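Local coordinates for precorrin-3 methylase (Rhodobacter capsulatus, PDB 3NUT), which probably transfers a methyl group from S-adenosyl-L-methionine to a tetrapyrrole precursor in adenosylcobalamin biosynthesis, at residues A31-Y41 against M74-V84. Residues are numbered along the deposited sequence; the frame is centred on the assembly and turned at random.
Sequences ALAEATDIVGY and MAAEGRRVVVV
The methyl CG2 of T36 sits on one face of the R80 guanidinium, 3.8 Å above the plane and over its centre. E34 O lies oblique to the same guanidinium and takes a weak bond from NH1. D37 and R79 form a salt bridge, their carboxylate and guanidinium planes 80° apart. Within it NE of R79 makes a weak bond to D37 OD1; the arm from OD2 to NH2 is less certain. SD of M74 lies over one face of the R79 guanidinium, offset toward the rim. The bridge probably offsets the charge of D37. OD2, whose place is less sure, is modelled within bonding reach of H57 of strand 55-58. OG1 of T36 lies between its own backbone N and carbonyl carbon (chi1 59°). There it accepts the backbone N-H of R80 at 2.8 Å.

R80 O takes two donors: T36 N in its carbonyl plane at 2.8 Å, and D37 N from above that plane. The parallel ladder then continues through V82 N to D37 O, V39 N to V82 O (3.0 Å) and V84 N to V39 O. A water bridges Y41 N and V84 O just beyond it.

V82 and V84 lie under the end of helix 26-34. CG2 of V82 meets A35 CB at 3.6 Å, and CD2 of L32 reaches V84 CG1 at 4.0 Å. V39 is on the other face, with its CG2 3.9 Å from V81 CG1. There V81 and V83 also pack on A71 of helix 65-76.

Strands 37-40 and 80-85 are thus adjacent in a five-stranded parallel sheet with helices on both faces, the alpha/beta architecture of the N-terminal domain of tetrapyrrole methylases.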
loop_
_atom_site.group_PDB
_atom_site.type_symbol
_atom_site.label_atom_id
_atom_site.label_comp_id
_atom_site.label_asym_id
_atom_site.label_seq_id
_atom_site.Cartn_x
_atom_site.Cartn_y
_atom_site.Cartn_z
ATOM N N ALA A 31 16.328 12.965 -1.349
ATOM C CA ALA A 31 15.747 14.096 -0.616
ATOM C C ALA A 31 16.458 14.331 0.732
ATOM O O ALA A 31 16.745 15.473 1.118
ATOM C CB ALA A 31 14.234 13.883 -0.388
ATOM N N LEU A 32 16.728 13.243 1.449
ATOM C CA LEU A 32 17.405 13.328 2.743
ATOM C C LEU A 32 18.799 13.916 2.554
ATOM O O LEU A 32 19.266 14.658 3.416
ATOM C CB LEU A 32 17.481 11.942 3.440
ATOM C CG LEU A 32 16.203 11.313 4.050
ATOM C CD1 LEU A 32 16.417 9.835 4.362
ATOM C CD2 LEU A 32 15.744 12.053 5.325
ATOM N N ALA A 33 19.463 13.586 1.445
ATOM C CA ALA A 33 20.796 14.153 1.158
ATOM C C ALA A 33 20.709 15.642 0.776
ATOM O O ALA A 33 21.713 16.361 0.865
ATOM C CB ALA A 33 21.552 13.348 0.048
ATOM N N GLU A 34 19.521 16.091 0.366
ATOM C CA GLU A 34 19.290 17.511 0.008
ATOM C C GLU A 34 18.763 18.415 1.118
ATOM O O GLU A 34 18.842 19.625 0.993
ATOM C CB GLU A 34 18.300 17.626 -1.132
ATOM C CG GLU A 34 18.833 17.338 -2.473
ATOM C CD GLU A 34 18.304 18.334 -3.453
ATOM O OE1 GLU A 34 17.350 17.986 -4.185
ATOM O OE2 GLU A 34 18.833 19.486 -3.453
ATOM N N ALA A 35 18.187 17.827 2.169
ATOM C CA ALA A 35 17.612 18.560 3.303
ATOM C C ALA A 35 18.568 19.521 3.982
ATOM O O ALA A 35 19.690 19.124 4.308
ATOM C CB ALA A 35 17.151 17.567 4.327
ATOM N N THR A 36 18.126 20.767 4.247
ATOM C CA THR A 36 18.793 21.614 5.249
ATOM C C THR A 36 18.210 21.294 6.615
ATOM O O THR A 36 18.859 21.472 7.650
ATOM C CB THR A 36 18.573 23.134 5.017
ATOM O OG1 THR A 36 17.167 23.438 5.033
ATOM C CG2 THR A 36 19.177 23.600 3.666
ATOM N N ASP A 37 16.956 20.853 6.617
ATOM C CA ASP A 37 16.273 20.589 7.844
ATOM C C ASP A 37 15.516 19.246 7.831
ATOM O O ASP A 37 14.759 18.964 6.913
ATOM C CB ASP A 37 15.330 21.744 8.136
ATOM C CG ASP A 37 16.065 23.089 8.294
ATOM O OD1 ASP A 37 16.402 23.742 7.295
ATOM O OD2 ASP A 37 16.285 23.516 9.437
ATOM N N ILE A 38 15.747 18.411 8.848
ATOM C CA ILE A 38 14.923 17.224 9.042
ATOM C C ILE A 38 14.015 17.347 10.279
ATOM O O ILE A 38 14.470 17.683 11.355
ATOM C CB ILE A 38 15.751 15.922 8.976
ATOM C CG1 ILE A 38 16.551 15.909 7.661
ATOM C CG2 ILE A 38 14.833 14.684 9.098
ATOM C CD1 ILE A 38 17.713 14.904 7.581
ATOM N N VAL A 39 12.713 17.113 10.094
ATOM C CA VAL A 39 11.734 17.164 11.174
ATOM C C VAL A 39 11.181 15.748 11.350
ATOM O O VAL A 39 10.707 15.158 10.387
ATOM C CB VAL A 39 10.571 18.136 10.800
ATOM C CG1 VAL A 39 9.462 18.121 11.873
ATOM C CG2 VAL A 39 11.101 19.534 10.577
ATOM N N GLY A 40 11.279 15.188 12.563
ATOM C CA GLY A 40 10.750 13.847 12.844
ATOM C C GLY A 40 11.360 13.135 14.034
ATOM O O GLY A 40 12.003 13.734 14.885
ATOM N N TYR A 41 11.166 11.832 14.072
ATOM C CA TYR A 41 11.518 11.039 15.209
ATOM C C TYR A 41 12.961 10.618 15.058
ATOM O O TYR A 41 13.279 9.716 14.292
ATOM C CB TYR A 41 10.561 9.848 15.323
ATOM C CG TYR A 41 10.875 8.895 16.465
ATOM C CD1 TYR A 41 10.692 9.276 17.802
ATOM C CD2 TYR A 41 11.342 7.603 16.203
ATOM C CE1 TYR A 41 10.985 8.395 18.852
ATOM C CE2 TYR A 41 11.625 6.719 17.226
ATOM C CZ TYR A 41 11.455 7.114 18.556
ATOM O OH TYR A 41 11.754 6.210 19.574
ATOM N N MET A 74 9.642 27.424 7.830
ATOM C CA MET A 74 11.062 27.322 7.518
ATOM C C MET A 74 11.251 27.358 5.998
ATOM O O MET A 74 12.178 27.981 5.502
ATOM C CB MET A 74 11.682 26.052 8.094
ATOM C CG MET A 74 11.702 25.928 9.630
ATOM S SD MET A 74 12.333 24.247 10.154
ATOM C CE MET A 74 13.947 24.769 10.399
ATOM N N ALA A 75 10.351 26.698 5.273
ATOM C CA ALA A 75 10.436 26.649 3.831
ATOM C C ALA A 75 10.337 28.059 3.270
ATOM O O ALA A 75 10.909 28.353 2.228
ATOM C CB ALA A 75 9.362 25.749 3.252
ATOM N N ALA A 76 9.647 28.937 3.990
ATOM C CA ALA A 76 9.500 30.329 3.579
ATOM C C ALA A 76 10.767 31.123 3.846
ATOM O O ALA A 76 10.987 32.156 3.217
ATOM C CB ALA A 76 8.308 30.979 4.260
ATOM N N GLU A 77 11.609 30.657 4.763
ATOM C CA GLU A 77 12.908 31.283 4.925
ATOM C C GLU A 77 13.896 30.747 3.915
ATOM O O GLU A 77 15.087 31.060 4.011
ATOM C CB GLU A 77 13.493 31.002 6.303
ATOM C CG GLU A 77 12.662 31.423 7.453
ATOM C CD GLU A 77 13.205 30.863 8.754
ATOM O OE1 GLU A 77 14.225 30.128 8.720
ATOM O OE2 GLU A 77 12.598 31.158 9.808
ATOM N N GLY A 78 13.432 29.902 2.999
ATOM C CA GLY A 78 14.312 29.282 2.024
ATOM C C GLY A 78 14.896 27.913 2.398
ATOM O O GLY A 78 15.645 27.333 1.631
ATOM N N ARG A 79 14.511 27.376 3.556
ATOM C CA ARG A 79 14.984 26.053 4.007
ATOM C C ARG A 79 14.380 24.876 3.211
ATOM O O ARG A 79 13.263 24.948 2.707
ATOM C CB ARG A 79 14.792 25.893 5.533
ATOM C CG ARG A 79 15.755 26.769 6.364
ATOM C CD ARG A 79 15.262 27.041 7.806
ATOM N NE ARG A 79 16.119 26.433 8.835
ATOM C CZ ARG A 79 15.989 26.602 10.166
ATOM N NH1 ARG A 79 15.022 27.374 10.685
ATOM N NH2 ARG A 79 16.831 25.981 10.990
ATOM N N ARG A 80 15.152 23.811 3.069
ATOM C CA ARG A 80 14.707 22.631 2.370
ATOM C C ARG A 80 14.390 21.590 3.455
ATOM O O ARG A 80 15.294 20.923 3.969
ATOM C CB ARG A 80 15.794 22.130 1.383
ATOM C CG ARG A 80 15.903 22.929 0.102
ATOM C CD ARG A 80 17.140 22.580 -0.719
ATOM N NE ARG A 80 18.151 23.586 -0.422
ATOM C CZ ARG A 80 19.444 23.352 -0.227
ATOM N NH1 ARG A 80 19.944 22.116 -0.296
ATOM N NH2 ARG A 80 20.229 24.375 0.067
ATOM N N VAL A 81 13.102 21.445 3.751
ATOM C CA VAL A 81 12.623 20.738 4.926
ATOM C C VAL A 81 12.083 19.383 4.511
ATOM O O VAL A 81 11.172 19.305 3.691
ATOM C CB VAL A 81 11.507 21.537 5.650
ATOM C CG1 VAL A 81 11.189 20.945 6.995
ATOM C CG2 VAL A 81 11.918 23.039 5.822
ATOM N N VAL A 82 12.666 18.313 5.063
ATOM C CA VAL A 82 12.119 16.979 4.893
ATOM C C VAL A 82 11.423 16.596 6.186
ATOM O O VAL A 82 12.037 16.568 7.246
ATOM C CB VAL A 82 13.213 15.907 4.588
ATOM C CG1 VAL A 82 12.581 14.495 4.510
ATOM C CG2 VAL A 82 13.978 16.243 3.273
ATOM N N VAL A 83 10.137 16.291 6.100
ATOM C CA VAL A 83 9.410 15.832 7.268
ATOM C C VAL A 83 9.329 14.323 7.081
ATOM O O VAL A 83 8.907 13.832 6.022
ATOM C CB VAL A 83 7.988 16.451 7.346
ATOM C CG1 VAL A 83 7.179 15.807 8.473
ATOM C CG2 VAL A 83 8.054 17.981 7.484
ATOM N N VAL A 84 9.744 13.565 8.085
ATOM C CA VAL A 84 9.812 12.118 7.894
ATOM C C VAL A 84 8.678 11.337 8.589
ATOM O O VAL A 84 8.267 11.675 9.697
ATOM C CB VAL A 84 11.217 11.565 8.251
ATOM C CG1 VAL A 84 12.235 11.989 7.176
ATOM C CG2 VAL A 84 11.686 12.060 9.655
HETATM O O HOH W 1 9.328 10.613 12.341
#